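Local coordinates for ancillary protein 2 (Streptococcus pyogenes, PDB 4C0Z), which is the adhesin at the pilus tip, seen here as its N-terminal thioester domain, and can bind host-cell surface targets covalently through its reactive thioester bonds, at the interface of chains A and B. Numbering follows the deposited sequence. Chains: chain A/B, Ancillary protein 2.

The interface of chains A and B. Residues chain A 60, 85-89; chain B 152, 156.
B:Gln152 reaches across to the end of an A-chain helix and donates from its amide nitrogen NE2 to the backbone carbonyl O of A:Lys86, 3.3 Å away. The bond is fairly straight, 156° at the hydrogen, but the donor sits above the carbonyl plane, 62° out of it, and not on a lone pair, so the bond is probably modest. The carbonyl O of A:Ala88 lies 3.6 Å from the same NE2, a near polar neighbour at a looser distance. Behind the amide, the B:Gln152 methylene CG rests against A:Asp89, 3.6 Å from carboxylate OD1 and 3.9 Å from CA. With CG anti to its own carbonyl carbon, the methylene lies against A:Asp89; the bend at chi2 (-63°) then turns the amide toward the chain A carbonyls. Carboxylate and amide planes are turned moderately against each other.

Beside this, A:Lys60 and B:Asp156 meet tip to tip in a salt bridge, amino NZ to carboxylate OD2 at 3.2 Å. The lysine chain is extended beyond CG, and NZ arrives on the syn side of OD2, somewhat above the carboxylate plane. A:Asp89 OD1 stands 6.1 Å from B:Asp156 OD2, and the amino group of A:Lys60, off to one side of the line joining them, may ease any repulsion of these like charges.

The patch recurs with chains exchanged about the two-fold axis; since the protein is a monomer, this pairing may reflect crystal packing. B:Gln152 and B:Asp156 are one turn apart on helix 151-157, which aims both side chains at the partner. Facing it on the A side are the C-terminal end of helix 81-87, the loop that follows, and A:Lys60, close in sequence to the thioester cysteine A:Cys55.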
# COMPACT_ATOMS: atom_id res chain seq x y z
N LYS A 60 -2.95 2.98 3.39
CA LYS A 60 -2.88 3.24 4.84
C LYS A 60 -1.73 2.48 5.48
O LYS A 60 -1.05 1.74 4.78
CB LYS A 60 -4.24 2.97 5.53
CG LYS A 60 -5.29 3.97 5.02
CD LYS A 60 -6.63 3.70 5.62
CE LYS A 60 -7.59 4.78 5.18
NZ LYS A 60 -8.75 4.88 6.10
N ILE A 85 -17.91 -1.89 1.47
CA ILE A 85 -18.07 -0.67 0.68
C ILE A 85 -17.82 0.57 1.57
O ILE A 85 -17.19 1.53 1.12
CB ILE A 85 -19.42 -0.67 -0.06
CG1 ILE A 85 -19.38 -1.71 -1.22
CG2 ILE A 85 -19.79 0.72 -0.58
CD1 ILE A 85 -20.72 -2.36 -1.56
N LYS A 86 -18.26 0.51 2.83
CA LYS A 86 -18.07 1.60 3.80
C LYS A 86 -16.60 1.82 4.18
O LYS A 86 -16.22 2.95 4.46
CB LYS A 86 -18.90 1.34 5.07
CG LYS A 86 -20.39 1.64 4.92
CD LYS A 86 -21.16 1.25 6.18
CE LYS A 86 -22.65 1.43 6.01
NZ LYS A 86 -23.40 0.95 7.21
N LEU A 87 -15.80 0.74 4.26
CA LEU A 87 -14.42 0.83 4.74
C LEU A 87 -13.31 0.65 3.69
O LEU A 87 -12.20 1.11 3.93
CB LEU A 87 -14.20 -0.18 5.88
CG LEU A 87 -15.04 0.07 7.14
CD1 LEU A 87 -14.94 -1.08 8.09
CD2 LEU A 87 -14.63 1.39 7.81
N ALA A 88 -13.59 -0.01 2.57
CA ALA A 88 -12.58 -0.23 1.53
C ALA A 88 -12.53 0.94 0.57
O ALA A 88 -13.56 1.53 0.26
CB ALA A 88 -12.86 -1.52 0.77
N ASP A 89 -11.30 1.29 0.13
CA ASP A 89 -11.05 2.37 -0.81
C ASP A 89 -11.50 1.98 -2.23
O ASP A 89 -12.32 2.69 -2.82
CB ASP A 89 -9.54 2.74 -0.80
CG ASP A 89 -9.02 3.50 0.42
OD1 ASP A 89 -9.41 3.15 1.56
OD2 ASP A 89 -8.13 4.36 0.25
N GLN B 152 -13.09 8.06 0.20
CA GLN B 152 -12.59 7.82 1.56
C GLN B 152 -11.89 9.08 2.09
O GLN B 152 -12.12 9.46 3.25
CB GLN B 152 -11.66 6.59 1.64
CG GLN B 152 -12.36 5.24 1.46
CD GLN B 152 -13.39 4.89 2.52
OE1 GLN B 152 -13.12 4.90 3.73
NE2 GLN B 152 -14.58 4.51 2.07
N ASP B 156 -12.43 11.22 5.47
CA ASP B 156 -11.26 11.24 6.35
C ASP B 156 -10.61 12.62 6.49
O ASP B 156 -10.21 12.98 7.60
CB ASP B 156 -10.20 10.19 5.92
CG ASP B 156 -10.61 8.71 5.99
OD1 ASP B 156 -11.70 8.41 6.55
OD2 ASP B 156 -9.85 7.86 5.47